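Local coordinates for protein importin subunit beta-1 (PDB 5OWU) that carries proteins into the nucleus, pairing with the importin alpha subunit that recognises the classical nuclear localization signal of the cargo, at residues I510-E513 with F514-R517; M547-L550 with G551-M554; L572-N575 with I576-L580. All coordinates share one frame; numbering follows the deposited sequence.

Interaction 1: I510-E513 with F514-R517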
loop_
_atom_site.group_PDB
_atom_site.type_symbol
_atom_site.label_atom_id
_atom_site.label_comp_id
_atom_site.label_asym_id
_atom_site.label_seq_id
_atom_site.Cartn_x
_atom_site.Cartn_y
_atom_site.Cartn_z
ATOM N N ILE A 510 -19.378 -20.403 17.947
ATOM C CA ILE A 510 -18.380 -21.225 18.617
ATOM C C ILE A 510 -17.037 -21.128 17.908
ATOM O O ILE A 510 -15.982 -21.271 18.540
ATOM C CB ILE A 510 -18.884 -22.678 18.715
ATOM C CG1 ILE A 510 -19.845 -22.807 19.900
ATOM C CG2 ILE A 510 -17.717 -23.663 18.873
ATOM C CD1 ILE A 510 -20.620 -24.117 19.939
ATOM N N ASP A 511 -17.043 -20.848 16.610
ATOM C CA ASP A 511 -15.819 -20.753 15.829
ATOM C C ASP A 511 -15.841 -19.477 14.997
ATOM O O ASP A 511 -16.851 -18.774 14.921
ATOM C CB ASP A 511 -15.642 -21.979 14.922
ATOM C CG ASP A 511 -16.720 -22.072 13.852
ATOM O OD1 ASP A 511 -16.756 -21.186 12.974
ATOM O OD2 ASP A 511 -17.528 -23.024 13.892
ATOM N N ASN A 512 -14.705 -19.179 14.372
ATOM C CA ASN A 512 -14.561 -18.025 13.493
ATOM C C ASN A 512 -14.346 -18.465 12.048
ATOM O O ASN A 512 -13.596 -17.844 11.291
ATOM C CB ASN A 512 -13.409 -17.133 13.946
ATOM C CG ASN A 512 -13.303 -15.856 13.121
ATOM O OD1 ASN A 512 -14.312 -15.258 12.742
ATOM N ND2 ASN A 512 -12.077 -15.446 12.827
ATOM N N GLU A 513 -15.002 -19.545 11.643
ATOM C CA GLU A 513 -14.847 -20.001 10.272
ATOM C C GLU A 513 -15.266 -18.901 9.299
ATOM O O GLU A 513 -16.219 -18.149 9.541
ATOM C CB GLU A 513 -15.647 -21.282 10.043
ATOM C CG GLU A 513 -15.176 -22.051 8.821
ATOM C CD GLU A 513 -15.702 -23.471 8.770
ATOM O OE1 GLU A 513 -15.078 -24.358 9.387
ATOM O OE2 GLU A 513 -16.743 -23.695 8.120
ATOM N N PHE A 514 -14.480 -18.768 8.227
ATOM C CA PHE A 514 -14.695 -17.765 7.188
ATOM C C PHE A 514 -14.908 -16.377 7.779
ATOM O O PHE A 514 -15.572 -15.526 7.187
ATOM C CB PHE A 514 -15.851 -18.183 6.279
ATOM C CG PHE A 514 -15.571 -19.456 5.543
ATOM C CD1 PHE A 514 -14.576 -19.500 4.580
ATOM C CD2 PHE A 514 -16.263 -20.614 5.834
ATOM C CE1 PHE A 514 -14.292 -20.672 3.909
ATOM C CE2 PHE A 514 -15.980 -21.792 5.166
ATOM C CZ PHE A 514 -14.994 -21.817 4.201
ATOM N N ASN A 515 -14.311 -16.150 8.947
ATOM C CA ASN A 515 -14.245 -14.843 9.591
ATOM C C ASN A 515 -15.614 -14.320 10.012
ATOM O O ASN A 515 -15.757 -13.126 10.292
ATOM C CB ASN A 515 -13.546 -13.824 8.688
ATOM C CG ASN A 515 -12.689 -12.859 9.470
ATOM O OD1 ASN A 515 -11.906 -13.270 10.328
ATOM N ND2 ASN A 515 -12.839 -11.567 9.193
ATOM N N ALA A 516 -16.615 -15.202 10.126
ATOM C CA ALA A 516 -17.959 -14.737 10.465
ATOM C C ALA A 516 -18.038 -14.147 11.872
ATOM O O ALA A 516 -18.797 -13.201 12.101
ATOM C CB ALA A 516 -18.960 -15.881 10.309
ATOM N N ARG A 517 -17.280 -14.682 12.829
ATOM C CA ARG A 517 -17.377 -14.167 14.192
ATOM C C ARG A 517 -16.652 -12.829 14.333
ATOM O O ARG A 517 -17.218 -11.854 14.845
ATOM C CB ARG A 517 -16.825 -15.207 15.174
ATOM C CG ARG A 517 -16.911 -14.801 16.637
ATOM C CD ARG A 517 -16.544 -15.973 17.545
ATOM N NE ARG A 517 -15.145 -16.372 17.413
ATOM C CZ ARG A 517 -14.644 -17.514 17.881
ATOM N NH1 ARG A 517 -15.428 -18.383 18.498
ATOM N NH2 ARG A 517 -13.354 -17.795 17.731
#
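Arg517 reaches back over the turn to the backbone of Ile510, and its guanidinium forms the tight roof of this local contact. Arg517 NH1 meets Ile510 O near the guanidinium plane at 2.9 Å, a weak, bent bond, while Arg509 O supplies the stronger partner. One face of the guanidinium lies on the Asp511-Asn512 peptide, with Asp511 C 3.6 Å above its plane. Arginine suits this place because a long chain, bent at chi3, carries a flat donor group to carbonyls of the incoming loop. Below it, Asn512 turns its amide toward the start of helix 516-530: with CG anti to the backbone N (chi1 -175°), OD1 takes a weak bond from Arg517 N at 3.0 Å and a stronger one from Ala518 N. Asn512 ND2 makes a long, weak bond of 3.3 Å to Asn515 OD1, the two amide planes being 52° apart. The backbone closes the turn beneath: Asn515 N bonds to Asn512 O at 3.0 Å, and Ala516 N bonds to Glu513 O at 3.0 Å. The small methyl of Ala516 packs on Pro467 and Thr471 of helix 467-484.

The looser part is exposed Glu513, whose CG lies obliquely beside the Phe514 ring, 3.5 Å from Phe514 CD2; Pro467 and Lys468 also touch the Phe514 side chain. Asp511 holds the loop itself, OD1 accepting from Glu513 N at 2.7 Å and pairing with Arg509 in a salt bridge. The Asp511-Glu513 bond makes an Asx turn, in the loop that leads into helix 516-530 of HEAT repeat 12.

Interaction 2: M547-L550 with G551-M554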
loop_
_atom_site.group_PDB
_atom_site.type_symbol
_atom_site.label_atom_id
_atom_site.label_comp_id
_atom_site.label_asym_id
_atom_site.label_seq_id
_atom_site.Cartn_x
_atom_site.Cartn_y
_atom_site.Cartn_z
ATOM N N MET A 547 -18.179 -7.434 28.035
ATOM C CA MET A 547 -17.581 -7.693 29.341
ATOM C C MET A 547 -17.807 -9.143 29.751
ATOM O O MET A 547 -16.849 -9.904 29.949
ATOM C CB MET A 547 -18.144 -6.707 30.370
ATOM C CG MET A 547 -17.687 -5.275 30.085
ATOM S SD MET A 547 -18.143 -4.003 31.279
ATOM C CE MET A 547 -19.927 -4.172 31.358
ATOM N N ASP A 548 -19.074 -9.563 29.826
ATOM C CA ASP A 548 -19.378 -10.963 30.101
ATOM C C ASP A 548 -18.596 -11.880 29.165
ATOM O O ASP A 548 -17.992 -12.869 29.598
ATOM C CB ASP A 548 -20.884 -11.206 29.964
ATOM C CG ASP A 548 -21.708 -10.412 30.974
ATOM O OD1 ASP A 548 -21.165 -9.479 31.603
ATOM O OD2 ASP A 548 -22.913 -10.715 31.127
ATOM N N LYS A 549 -18.576 -11.548 27.872
ATOM C CA LYS A 549 -17.922 -12.431 26.912
ATOM C C LYS A 549 -16.439 -12.550 27.213
ATOM O O LYS A 549 -15.863 -13.645 27.141
ATOM C CB LYS A 549 -18.141 -11.920 25.490
ATOM C CG LYS A 549 -17.743 -12.916 24.410
ATOM C CD LYS A 549 -18.734 -14.073 24.344
ATOM C CE LYS A 549 -18.285 -15.124 23.352
ATOM N NZ LYS A 549 -19.251 -16.255 23.253
ATOM N N LEU A 550 -15.799 -11.436 27.565
ATOM C CA LEU A 550 -14.397 -11.518 27.942
ATOM C C LEU A 550 -14.233 -12.511 29.084
ATOM O O LEU A 550 -13.399 -13.425 29.019
ATOM C CB LEU A 550 -13.870 -10.133 28.324
ATOM C CG LEU A 550 -12.379 -10.010 28.641
ATOM C CD1 LEU A 550 -11.538 -10.468 27.464
ATOM C CD2 LEU A 550 -12.029 -8.571 29.038
ATOM N N GLY A 551 -15.074 -12.384 30.115
ATOM C CA GLY A 551 -15.026 -13.328 31.218
ATOM C C GLY A 551 -15.096 -14.755 30.729
ATOM O O GLY A 551 -14.305 -15.607 31.144
ATOM N N GLN A 552 -16.010 -15.022 29.796
ATOM C CA GLN A 552 -16.187 -16.386 29.324
ATOM C C GLN A 552 -14.902 -16.908 28.703
ATOM O O GLN A 552 -14.468 -18.031 28.995
ATOM C CB GLN A 552 -17.340 -16.441 28.326
ATOM C CG GLN A 552 -17.673 -17.829 27.854
ATOM C CD GLN A 552 -18.678 -17.811 26.731
ATOM O OE1 GLN A 552 -18.312 -17.854 25.554
ATOM N NE2 GLN A 552 -19.952 -17.734 27.086
ATOM N N THR A 553 -14.251 -16.090 27.868
ATOM C CA THR A 553 -13.042 -16.579 27.216
ATOM C C THR A 553 -11.959 -16.853 28.240
ATOM O O THR A 553 -11.095 -17.715 28.025
ATOM C CB THR A 553 -12.532 -15.586 26.167
ATOM O OG1 THR A 553 -12.113 -14.369 26.802
ATOM C CG2 THR A 553 -13.610 -15.297 25.118
ATOM N N MET A 554 -11.994 -16.155 29.365
ATOM C CA MET A 554 -10.954 -16.340 30.356
ATOM C C MET A 554 -11.244 -17.513 31.276
ATOM O O MET A 554 -10.435 -17.800 32.164
ATOM C CB MET A 554 -10.770 -15.046 31.141
ATOM C CG MET A 554 -10.217 -13.917 30.258
ATOM S SD MET A 554 -10.178 -12.326 31.119
ATOM C CE MET A 554 -11.904 -12.105 31.398
#
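The flat amide of Gln552 is met by Lys549 at its oxygen: Lys549 NZ bonds to Gln552 OE1 at 3.0 Å, tilted 33° from the carbonyl plane. An extended glutamine chain and a lysine bent at chi2 bring these ends together one turn apart on the helix, and Asn508 OD1 is the stronger partner of the ammonium group. A second flat group, the Leu550 peptide, is met in the carbonyl plane: Thr553 OG1 gives its proton to a lone pair of Leu550 O at 2.7 Å. Thr553 can do this because OG1 sits between its own backbone N and carbonyl carbon (chi1 65°). The same oxygen also accepts from Met554 N at 3.1 Å, so two donors grip it.

Backbone bonds of the same i+4 to i kind join Gly551 N to Met547 O, Gln552 N to Asp548 O and Thr553 N to Lys549 O, and so hold the side chains one turn apart. The bend of Met554 at chi3 brings its methyl back beside Leu550, where Met554 CE makes a tight approach of 3.5 Å to Leu550 CG.

Helix 563-586 packs against Lys549 and Thr553, whereas helix 595-607 covers Leu550 and Met554 through Leu601 and Leu605.

Interaction 3: L572-N575 with I576-L580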
loop_
_atom_site.group_PDB
_atom_site.type_symbol
_atom_site.label_atom_id
_atom_site.label_comp_id
_atom_site.label_asym_id
_atom_site.label_seq_id
_atom_site.Cartn_x
_atom_site.Cartn_y
_atom_site.Cartn_z
ATOM N N LEU A 572 -10.244 -14.202 19.112
ATOM C CA LEU A 572 -11.529 -13.874 19.728
ATOM C C LEU A 572 -11.361 -12.863 20.857
ATOM O O LEU A 572 -12.146 -11.912 20.976
ATOM C CB LEU A 572 -12.204 -15.144 20.246
ATOM C CG LEU A 572 -13.441 -14.936 21.120
ATOM C CD1 LEU A 572 -14.524 -14.136 20.369
ATOM C CD2 LEU A 572 -13.985 -16.271 21.578
ATOM N N GLN A 573 -10.351 -13.053 21.706
ATOM C CA GLN A 573 -10.134 -12.098 22.789
ATOM C C GLN A 573 -9.752 -10.729 22.240
ATOM O O GLN A 573 -10.149 -9.699 22.793
ATOM C CB GLN A 573 -9.061 -12.615 23.744
ATOM C CG GLN A 573 -9.489 -13.861 24.491
ATOM C CD GLN A 573 -8.465 -14.297 25.509
ATOM O OE1 GLN A 573 -7.292 -14.461 25.189
ATOM N NE2 GLN A 573 -8.905 -14.484 26.745
ATOM N N SER A 574 -8.977 -10.701 21.154
ATOM C CA SER A 574 -8.669 -9.442 20.482
ATOM C C SER A 574 -9.941 -8.755 19.979
ATOM O O SER A 574 -10.145 -7.558 20.213
ATOM C CB SER A 574 -7.686 -9.712 19.339
ATOM O OG SER A 574 -7.478 -8.566 18.531
ATOM N N ASN A 575 -10.815 -9.501 19.292
ATOM C CA ASN A 575 -12.088 -8.936 18.836
ATOM C C ASN A 575 -12.864 -8.334 19.996
ATOM O O ASN A 575 -13.370 -7.197 19.916
ATOM C CB ASN A 575 -12.944 -10.013 18.152
ATOM C CG ASN A 575 -12.258 -10.667 16.960
ATOM O OD1 ASN A 575 -12.605 -11.788 16.584
ATOM N ND2 ASN A 575 -11.286 -9.983 16.366
ATOM N N ILE A 576 -12.962 -9.092 21.094
ATOM C CA ILE A 576 -13.691 -8.628 22.268
ATOM C C ILE A 576 -13.070 -7.347 22.804
ATOM O O ILE A 576 -13.769 -6.380 23.116
ATOM C CB ILE A 576 -13.717 -9.726 23.347
ATOM C CG1 ILE A 576 -14.554 -10.920 22.872
ATOM C CG2 ILE A 576 -14.276 -9.187 24.667
ATOM C CD1 ILE A 576 -14.354 -12.166 23.707
ATOM N N LEU A 577 -11.747 -7.335 22.960
ATOM C CA LEU A 577 -11.091 -6.182 23.565
ATOM C C LEU A 577 -11.228 -4.942 22.685
ATOM O O LEU A 577 -11.363 -3.827 23.194
ATOM C CB LEU A 577 -9.619 -6.506 23.846
ATOM C CG LEU A 577 -9.401 -7.520 24.980
ATOM C CD1 LEU A 577 -8.011 -8.114 24.936
ATOM C CD2 LEU A 577 -9.665 -6.898 26.344
ATOM N N THR A 578 -11.215 -5.113 21.362
ATOM C CA THR A 578 -11.428 -3.977 20.465
ATOM C C THR A 578 -12.811 -3.368 20.682
ATOM O O THR A 578 -12.951 -2.147 20.883
ATOM C CB THR A 578 -11.236 -4.430 19.015
ATOM O OG1 THR A 578 -9.911 -4.964 18.860
ATOM C CG2 THR A 578 -11.430 -3.268 18.029
ATOM N N VAL A 579 -13.852 -4.209 20.677
ATOM C CA VAL A 579 -15.192 -3.673 20.928
ATOM C C VAL A 579 -15.261 -3.038 22.310
ATOM O O VAL A 579 -15.890 -1.992 22.495
ATOM C CB VAL A 579 -16.267 -4.763 20.769
ATOM C CG1 VAL A 579 -17.660 -4.162 20.984
ATOM C CG2 VAL A 579 -16.180 -5.400 19.401
ATOM N N LEU A 580 -14.638 -3.672 23.305
ATOM C CA LEU A 580 -14.688 -3.163 24.673
ATOM C C LEU A 580 -14.034 -1.794 24.769
ATOM O O LEU A 580 -14.543 -0.899 25.453
ATOM C CB LEU A 580 -14.009 -4.156 25.619
ATOM C CG LEU A 580 -13.899 -3.776 27.101
ATOM C CD1 LEU A 580 -15.264 -3.515 27.711
ATOM C CD2 LEU A 580 -13.175 -4.877 27.870
#
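Leu572 and Ile576 make the apolar part of this contact, crossing at an angle on one side of the helix so that Leu572 CD1 touches Ile576 CD1 at 3.9 Å. Ile576 CG1 lies anti to its own carbonyl carbon (chi1 -67°), which directs the branch back along the preceding turn, 3.2 Å from Leu572 O. Leu577 likewise lays CG over Gln573 O, at 3.2 Å.

Backbone hydrogen bonds run regularly from i+4 to i: Ile576 N to Leu572 O at 2.9 Å, Leu577 N to Gln573 O at 2.9 Å, and Val579 N to Asn575 O at 3.1 Å.

Side-chain polar bonds form a third group. Ser574 O accepts from both Thr578 N and Thr578 OG1, each at 2.9 Å, the hydroxyl arriving from above the carbonyl plane. Threonine suits this exposed position because its hydroxyl can spend its proton within the helix. Ser574 OG turns instead to Asp617, and Asn575 ND2 to Glu571.

The chemistry implies that polar groups are accommodated among packed helices: the apolar branches press on helices 516-530, 536-553 and 595-607, while the serine, asparagine and threonine find partners in their own helix or on a neighbouring residue.

How the interactions relate
Helix 563-586, which carries interaction 3, joins the other two. Interactions 2 and 3 have centres 10 Å apart and belong to the two successive helices of HEAT repeat 13: Thr553 CG2 and Lys549 CG each lie 3.5 Å from Ile576 CD1, and Thr553 OG1 is 3.2 Å from Gln573 NE2, probably a hydrogen bond within this apolar seam. Interaction 1, in HEAT repeat 12, has its centre about 14 Å from that of interaction 3 and meets it where Arg517 NE packs on Leu572 CD1 at 3.8 Å. Interactions 1 and 2 do not touch, their nearest atoms being about 6 Å apart. Leu572 and its neighbours thereby link adjacent repeats of the solenoid.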